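Local coordinates for protein lovastatin nonaketide synthase, polyketide synthase component (Aspergillus terreus, PDB 7CPX) that builds the polyketide core of lovastatin, dihydromonacolin L, from nine malonyl-CoA units as a dimeric, multidomain iterative synthase working with its partner LovC, at residues 46-54 with 945-953; 93-102 with 129-137. The protein carries 2 engineered substitutions. All coordinates share one frame; numbering follows the deposited sequence.

In the fold
Contact 2 lies wholly within the ketosynthase, where helix 97-113 packs on strand 126-131 of its large mixed sheet and the end of helix 89-94 meets the loop beyond that strand. Contact 1 joins a ketosynthase loop to the distant chain that leaves helix 941-947 and runs toward the dehydratase. Along the sequence the order is 46-54, 93-102, 129-137 and finally 945-953, so contact 2 is a local pairing and contact 1 spans almost nine hundred residues. Their centres are about 21 Å apart and their nearest atoms about 6 Å. Helix 214-222 touches both, and both reach the second subunit. Together they show the condensing core packed internally and joined to the chain leading into the dehydratase.

Contact 1. Residues 46-54 with 945-953; sequences KERFDVDTF and HHLRGPKPH
NH2 of R948 has two partners: it donates to R48 O (2.9 Å, N-H...O 164°) and forms a salt bridge with E939. Here a loop of the thiolase-type ketosynthase receives the chain running from helix 941-947 toward the double-hotdog dehydratase. R48 O lies in the guanidinium plane, although the nitrogen stands well above that carbonyl's own plane, while the carbonyl group of E47 lies over one guanidinium face. Arginine suits the site because its long chain starts away from the loop and bends twice, bringing the group back to it. R48 sends its own guanidinium elsewhere, to E246.

At the helix end L947 O accepts a weak bond from D50 N (2.9 Å). Beside it the CB atoms of F49 and L947 touch at 3.6 Å. F54 points the edge of its ring at the face of H946 in an offset edge-to-face pair, planes at 83°; L144 of the second subunit packs on both residues. G949 has a positive phi, readily open to glycine, and so suits the turn that follows the helix. Against this turn T53, the most buried residue of its segment here, lays its methyl CG2 beside the carbonyls G949 O and P950 O. P952, centre of an inverse gamma turn, sets its ring CD 3.5 Å from D52 O.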
# COMPACT_ATOMS: atom_id res chain seq x y z
N LYS A 46 -5.75 -8.21 -23.39
CA LYS A 46 -5.48 -8.25 -21.95
C LYS A 46 -4.37 -9.24 -21.63
O LYS A 46 -3.71 -9.12 -20.60
CB LYS A 46 -6.75 -8.60 -21.19
CG LYS A 46 -7.92 -7.67 -21.48
CD LYS A 46 -9.20 -8.17 -20.84
CE LYS A 46 -10.40 -7.34 -21.26
NZ LYS A 46 -11.68 -7.86 -20.71
N GLU A 47 -4.16 -10.23 -22.51
CA GLU A 47 -3.07 -11.17 -22.30
C GLU A 47 -1.72 -10.47 -22.31
O GLU A 47 -0.77 -10.93 -21.67
CB GLU A 47 -3.11 -12.26 -23.38
CG GLU A 47 -4.42 -13.03 -23.43
CD GLU A 47 -4.46 -14.05 -24.55
OE1 GLU A 47 -3.47 -14.15 -25.29
OE2 GLU A 47 -5.48 -14.75 -24.68
N ARG A 48 -1.62 -9.36 -23.04
CA ARG A 48 -0.39 -8.58 -23.08
C ARG A 48 -0.37 -7.54 -21.97
O ARG A 48 0.49 -7.58 -21.08
CB ARG A 48 -0.25 -7.90 -24.45
CG ARG A 48 -0.74 -8.74 -25.62
CD ARG A 48 0.02 -10.05 -25.71
NE ARG A 48 1.43 -9.80 -25.95
CZ ARG A 48 1.96 -9.60 -27.14
NH1 ARG A 48 1.23 -9.65 -28.24
NH2 ARG A 48 3.26 -9.34 -27.24
N PHE A 49 -1.33 -6.61 -22.00
CA PHE A 49 -1.60 -5.72 -20.88
C PHE A 49 -2.90 -4.98 -21.16
O PHE A 49 -3.13 -4.51 -22.28
CB PHE A 49 -0.44 -4.74 -20.65
CG PHE A 49 -0.38 -3.62 -21.65
CD1 PHE A 49 -1.10 -2.46 -21.46
CD2 PHE A 49 0.43 -3.72 -22.77
CE1 PHE A 49 -1.04 -1.42 -22.37
CE2 PHE A 49 0.50 -2.69 -23.68
CZ PHE A 49 -0.24 -1.54 -23.48
N ASP A 50 -3.76 -4.88 -20.15
CA ASP A 50 -5.06 -4.26 -20.34
C ASP A 50 -4.89 -2.76 -20.55
O ASP A 50 -4.83 -2.00 -19.59
CB ASP A 50 -5.98 -4.54 -19.15
CG ASP A 50 -7.41 -4.12 -19.41
OD1 ASP A 50 -7.70 -3.64 -20.53
OD2 ASP A 50 -8.25 -4.28 -18.50
N VAL A 51 -4.80 -2.34 -21.82
CA VAL A 51 -4.58 -0.93 -22.11
C VAL A 51 -5.73 -0.09 -21.58
O VAL A 51 -5.55 1.09 -21.27
CB VAL A 51 -4.37 -0.73 -23.62
CG1 VAL A 51 -5.64 -1.07 -24.38
CG2 VAL A 51 -3.93 0.69 -23.90
N ASP A 52 -6.92 -0.68 -21.48
CA ASP A 52 -8.04 0.05 -20.88
C ASP A 52 -7.71 0.49 -19.47
O ASP A 52 -8.22 1.51 -19.00
CB ASP A 52 -9.29 -0.82 -20.89
CG ASP A 52 -9.71 -1.23 -22.29
OD1 ASP A 52 -9.00 -2.06 -22.90
OD2 ASP A 52 -10.75 -0.73 -22.77
N THR A 53 -6.85 -0.27 -18.77
CA THR A 53 -6.35 0.17 -17.48
C THR A 53 -5.38 1.34 -17.60
O THR A 53 -5.04 1.95 -16.58
CB THR A 53 -5.66 -0.98 -16.75
OG1 THR A 53 -4.60 -1.50 -17.56
CG2 THR A 53 -6.65 -2.09 -16.46
N PHE A 54 -4.94 1.66 -18.82
CA PHE A 54 -4.06 2.79 -19.06
C PHE A 54 -4.60 3.75 -20.11
O PHE A 54 -3.95 4.77 -20.38
CB PHE A 54 -2.67 2.29 -19.51
CG PHE A 54 -1.96 1.48 -18.47
CD1 PHE A 54 -2.33 0.17 -18.23
CD2 PHE A 54 -0.91 2.01 -17.75
CE1 PHE A 54 -1.68 -0.58 -17.27
CE2 PHE A 54 -0.25 1.27 -16.80
CZ PHE A 54 -0.64 -0.04 -16.56
N HIS A 945 -0.86 -7.50 -11.79
CA HIS A 945 -1.89 -6.55 -11.39
C HIS A 945 -1.65 -5.17 -11.99
O HIS A 945 -2.59 -4.38 -12.11
CB HIS A 945 -1.95 -6.46 -9.87
CG HIS A 945 -3.17 -5.78 -9.35
ND1 HIS A 945 -3.37 -4.42 -9.45
CD2 HIS A 945 -4.26 -6.27 -8.71
CE1 HIS A 945 -4.53 -4.10 -8.91
NE2 HIS A 945 -5.09 -5.20 -8.45
N HIS A 946 -0.40 -4.87 -12.35
CA HIS A 946 -0.08 -3.60 -12.98
C HIS A 946 -0.50 -3.58 -14.45
O HIS A 946 -1.24 -2.69 -14.88
CB HIS A 946 1.42 -3.33 -12.84
CG HIS A 946 1.95 -2.30 -13.79
ND1 HIS A 946 1.47 -1.01 -13.83
CD2 HIS A 946 2.91 -2.37 -14.74
CE1 HIS A 946 2.12 -0.33 -14.76
NE2 HIS A 946 3.00 -1.13 -15.32
N LEU A 947 -0.03 -4.56 -15.22
CA LEU A 947 -0.40 -4.64 -16.63
C LEU A 947 -1.90 -4.82 -16.79
O LEU A 947 -2.54 -4.15 -17.61
CB LEU A 947 0.35 -5.79 -17.30
CG LEU A 947 1.87 -5.74 -17.20
CD1 LEU A 947 2.48 -6.96 -17.85
CD2 LEU A 947 2.42 -4.47 -17.83
N ARG A 948 -2.48 -5.72 -16.01
CA ARG A 948 -3.87 -6.10 -15.85
C ARG A 948 -4.48 -5.25 -14.75
O ARG A 948 -3.91 -4.24 -14.33
CB ARG A 948 -3.99 -7.60 -15.55
CG ARG A 948 -2.98 -8.48 -16.26
CD ARG A 948 -3.20 -8.53 -17.76
NE ARG A 948 -1.93 -8.62 -18.48
CZ ARG A 948 -1.12 -9.66 -18.44
NH1 ARG A 948 -1.41 -10.74 -17.72
NH2 ARG A 948 0.01 -9.63 -19.13
N GLY A 949 -5.66 -5.63 -14.27
CA GLY A 949 -6.27 -4.98 -13.14
C GLY A 949 -7.47 -4.15 -13.51
O GLY A 949 -7.94 -4.15 -14.65
N PRO A 950 -8.01 -3.42 -12.53
CA PRO A 950 -9.21 -2.63 -12.77
C PRO A 950 -8.91 -1.38 -13.58
O PRO A 950 -7.76 -0.99 -13.79
CB PRO A 950 -9.68 -2.28 -11.35
CG PRO A 950 -8.41 -2.21 -10.57
CD PRO A 950 -7.50 -3.25 -11.16
N LYS A 951 -9.99 -0.74 -14.03
CA LYS A 951 -9.85 0.52 -14.75
C LYS A 951 -9.24 1.56 -13.82
O LYS A 951 -9.37 1.47 -12.59
CB LYS A 951 -11.21 0.99 -15.25
CG LYS A 951 -11.96 -0.00 -16.12
CD LYS A 951 -11.24 -0.25 -17.44
CE LYS A 951 -12.12 -1.05 -18.39
NZ LYS A 951 -12.52 -2.36 -17.82
N PRO A 952 -8.58 2.58 -14.37
CA PRO A 952 -8.00 3.61 -13.50
C PRO A 952 -9.08 4.52 -12.96
O PRO A 952 -9.33 5.60 -13.51
CB PRO A 952 -7.04 4.35 -14.44
CG PRO A 952 -7.71 4.25 -15.77
CD PRO A 952 -8.40 2.91 -15.79
N HIS A 953 -9.74 4.09 -11.89
CA HIS A 953 -10.92 4.77 -11.41
C HIS A 953 -10.63 6.25 -11.16
O HIS A 953 -9.61 6.61 -10.57
CB HIS A 953 -11.43 4.12 -10.13
CG HIS A 953 -12.75 4.65 -9.66
ND1 HIS A 953 -12.91 5.94 -9.19
CD2 HIS A 953 -13.97 4.08 -9.60
CE1 HIS A 953 -14.17 6.13 -8.86
NE2 HIS A 953 -14.84 5.02 -9.10

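Contact 2. Residues 93-102 with 129-137; sequences ESMDPQHRLL and VGVMTHDYE
Y136, which loses more surface here than any other residue, reaches across to the break between helices 89-94 and 97-113 and donates its hydroxyl to E93 O (3.2 Å), nearly in line with that C=O. A tyrosine fits because its flat ring covers the turn while its OH meets a carbonyl near the end of the first helix; the same oxygen is bonded to V938 N. P97 lies over one ring face, its CD placed for a CH-pi contact, although the modelled spacing is too tight to be relied on. S94 O sits at the ring edge in plane, and W937 meets the ring edge-to-face.

D96, the N-cap of the second helix, runs alongside Y136 CB. Its CG is anti to the backbone N (chi1 -180°), which brings OD1 back to Q98 N (2.8 Å, 166°), a bond that approaches from above the carboxylate plane. Q98 is next in buried surface. Its extended chain carries the amide to the loop after strand 126-131, where NE2 lies 3.7 Å from H134 CA; NE2 also gives a weak bond to D96 OD2, which ties the amide to the cap.

Further along the helix L102 meets the strand tip to tip, CD1 against V129 CG1 at 3.4 Å, with V131 flanking it. This is helix-on-sheet packing in the thiolase fold, the axes of 97-102 and 129-131 approaching to 10.9 Å at 148°.

The loop beyond the strand leads to T133, whose side chain is about 7 Å from that of H367, one of the predicted catalytic histidines, and to H134, which stacks on H134 of the second subunit. Apolar contacts thus seat the helix on the sheet, while the D96 carboxylate satisfies an N-H at the helix start and the Y136 hydroxyl joins E93 O to V938 N.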
# COMPACT_ATOMS: atom_id res chain seq x y z
N GLU A 93 12.14 -18.14 -19.58
CA GLU A 93 11.22 -17.19 -18.96
C GLU A 93 11.90 -15.84 -18.78
O GLU A 93 11.29 -14.79 -19.02
CB GLU A 93 10.74 -17.73 -17.61
CG GLU A 93 9.86 -18.96 -17.72
CD GLU A 93 9.53 -19.56 -16.36
OE1 GLU A 93 10.00 -19.01 -15.34
OE2 GLU A 93 8.81 -20.58 -16.32
N SER A 94 13.17 -15.84 -18.36
CA SER A 94 13.91 -14.60 -18.21
C SER A 94 14.09 -13.87 -19.53
O SER A 94 14.27 -12.65 -19.52
CB SER A 94 15.28 -14.90 -17.60
OG SER A 94 15.17 -15.73 -16.46
N MET A 95 14.04 -14.58 -20.65
CA MET A 95 14.33 -13.97 -21.93
C MET A 95 13.27 -12.94 -22.31
O MET A 95 12.09 -13.06 -21.96
CB MET A 95 14.40 -15.03 -23.03
CG MET A 95 15.71 -15.78 -23.09
SD MET A 95 15.82 -16.81 -24.57
CE MET A 95 15.75 -15.56 -25.85
N ASP A 96 13.71 -11.92 -23.03
CA ASP A 96 12.79 -10.97 -23.62
C ASP A 96 12.04 -11.65 -24.76
O ASP A 96 12.67 -12.26 -25.63
CB ASP A 96 13.56 -9.75 -24.14
CG ASP A 96 12.65 -8.70 -24.76
OD1 ASP A 96 11.44 -8.95 -24.90
OD2 ASP A 96 13.17 -7.62 -25.12
N PRO A 97 10.70 -11.58 -24.79
CA PRO A 97 9.98 -12.12 -25.95
C PRO A 97 10.55 -11.63 -27.27
O PRO A 97 10.46 -12.35 -28.28
CB PRO A 97 8.55 -11.63 -25.73
CG PRO A 97 8.43 -11.48 -24.27
CD PRO A 97 9.78 -11.08 -23.76
N GLN A 98 11.13 -10.44 -27.28
CA GLN A 98 11.82 -9.98 -28.49
C GLN A 98 12.94 -10.93 -28.85
O GLN A 98 13.09 -11.31 -30.02
CB GLN A 98 12.36 -8.56 -28.28
CG GLN A 98 11.27 -7.53 -28.05
CD GLN A 98 11.82 -6.11 -27.99
OE1 GLN A 98 11.19 -5.18 -28.49
NE2 GLN A 98 12.98 -5.95 -27.37
N HIS A 99 13.74 -11.35 -27.87
CA HIS A 99 14.84 -12.26 -28.15
C HIS A 99 14.33 -13.63 -28.60
O HIS A 99 14.90 -14.23 -29.52
CB HIS A 99 15.73 -12.42 -26.92
CG HIS A 99 16.19 -11.12 -26.34
ND1 HIS A 99 16.88 -11.04 -25.14
CD2 HIS A 99 16.06 -9.84 -26.78
CE1 HIS A 99 17.15 -9.77 -24.88
NE2 HIS A 99 16.67 -9.03 -25.86
N ARG A 100 13.28 -14.13 -27.96
CA ARG A 100 12.75 -15.44 -28.32
C ARG A 100 12.21 -15.43 -29.74
O ARG A 100 12.52 -16.31 -30.56
CB ARG A 100 11.66 -15.85 -27.32
CG ARG A 100 12.14 -15.87 -25.88
CD ARG A 100 11.20 -16.64 -24.97
NE ARG A 100 9.97 -15.92 -24.66
CZ ARG A 100 9.76 -15.25 -23.54
NH1 ARG A 100 10.69 -15.13 -22.61
NH2 ARG A 100 8.57 -14.68 -23.34
N LEU A 101 11.39 -14.43 -30.07
CA LEU A 101 10.86 -14.33 -31.42
C LEU A 101 11.97 -14.03 -32.42
O LEU A 101 11.87 -14.44 -33.58
CB LEU A 101 9.77 -13.26 -31.49
CG LEU A 101 8.37 -13.78 -31.20
CD1 LEU A 101 8.27 -14.30 -29.78
CD2 LEU A 101 7.34 -12.70 -31.45
N LEU A 102 13.02 -13.33 -32.01
CA LEU A 102 14.16 -13.12 -32.89
C LEU A 102 14.85 -14.43 -33.21
O LEU A 102 15.21 -14.69 -34.36
CB LEU A 102 15.14 -12.14 -32.26
CG LEU A 102 14.78 -10.66 -32.43
CD1 LEU A 102 15.59 -9.81 -31.47
CD2 LEU A 102 15.03 -10.22 -33.86
N VAL A 129 20.67 -6.51 -34.99
CA VAL A 129 19.28 -6.52 -34.55
C VAL A 129 18.88 -5.10 -34.18
O VAL A 129 19.57 -4.44 -33.39
CB VAL A 129 19.07 -7.48 -33.37
CG1 VAL A 129 17.61 -7.53 -32.97
CG2 VAL A 129 19.56 -8.87 -33.73
N GLY A 130 17.76 -4.65 -34.73
CA GLY A 130 17.20 -3.36 -34.39
C GLY A 130 16.06 -3.50 -33.41
O GLY A 130 14.99 -4.02 -33.75
N VAL A 131 16.28 -3.06 -32.18
CA VAL A 131 15.28 -3.11 -31.13
C VAL A 131 15.21 -1.74 -30.47
O VAL A 131 16.24 -1.14 -30.15
CB VAL A 131 15.59 -4.20 -30.09
CG1 VAL A 131 15.71 -5.55 -30.76
CG2 VAL A 131 16.87 -3.87 -29.36
N MET A 132 13.99 -1.26 -30.27
CA MET A 132 13.75 0.05 -29.67
C MET A 132 12.82 0.01 -28.48
O MET A 132 12.89 0.92 -27.64
CB MET A 132 13.15 1.00 -30.73
CG MET A 132 12.78 2.39 -30.23
SD MET A 132 11.53 3.14 -31.27
CE MET A 132 10.19 3.34 -30.09
N THR A 133 11.98 -1.02 -28.34
CA THR A 133 10.82 -0.96 -27.47
C THR A 133 10.81 -2.12 -26.49
O THR A 133 9.82 -2.85 -26.39
CB THR A 133 9.53 -0.95 -28.29
OG1 THR A 133 9.78 -0.32 -29.56
CG2 THR A 133 8.46 -0.18 -27.55
N HIS A 134 11.90 -2.30 -25.76
CA HIS A 134 12.26 -3.37 -24.84
C HIS A 134 11.35 -3.32 -23.62
O HIS A 134 11.80 -3.01 -22.51
CB HIS A 134 13.73 -3.26 -24.42
CG HIS A 134 14.09 -1.93 -23.82
ND1 HIS A 134 13.54 -1.47 -22.65
CD2 HIS A 134 14.94 -0.97 -24.24
CE1 HIS A 134 14.04 -0.28 -22.37
NE2 HIS A 134 14.89 0.05 -23.32
N ASP A 135 10.06 -3.61 -23.83
CA ASP A 135 9.13 -3.67 -22.71
C ASP A 135 9.60 -4.68 -21.67
O ASP A 135 9.59 -4.40 -20.47
CB ASP A 135 7.74 -4.02 -23.22
CG ASP A 135 7.16 -2.95 -24.12
OD1 ASP A 135 7.85 -1.94 -24.35
OD2 ASP A 135 6.01 -3.12 -24.59
N TYR A 136 10.02 -5.86 -22.12
CA TYR A 136 10.81 -6.73 -21.26
C TYR A 136 12.13 -6.03 -20.96
O TYR A 136 12.66 -5.28 -21.78
CB TYR A 136 11.05 -8.08 -21.93
CG TYR A 136 10.51 -9.26 -21.16
CD1 TYR A 136 9.14 -9.49 -21.08
CD2 TYR A 136 11.35 -10.15 -20.52
CE1 TYR A 136 8.64 -10.57 -20.39
CE2 TYR A 136 10.86 -11.23 -19.83
CZ TYR A 136 9.50 -11.44 -19.77
OH TYR A 136 9.01 -12.52 -19.07
N GLU A 137 12.66 -6.28 -19.77
CA GLU A 137 13.63 -5.59 -18.94
C GLU A 137 12.94 -4.48 -18.15
O GLU A 137 13.58 -3.85 -17.31
CB GLU A 137 14.80 -4.98 -19.75
CG GLU A 137 15.91 -4.37 -18.91
CD GLU A 137 17.11 -3.96 -19.73
OE1 GLU A 137 17.05 -4.10 -20.98
OE2 GLU A 137 18.11 -3.50 -19.15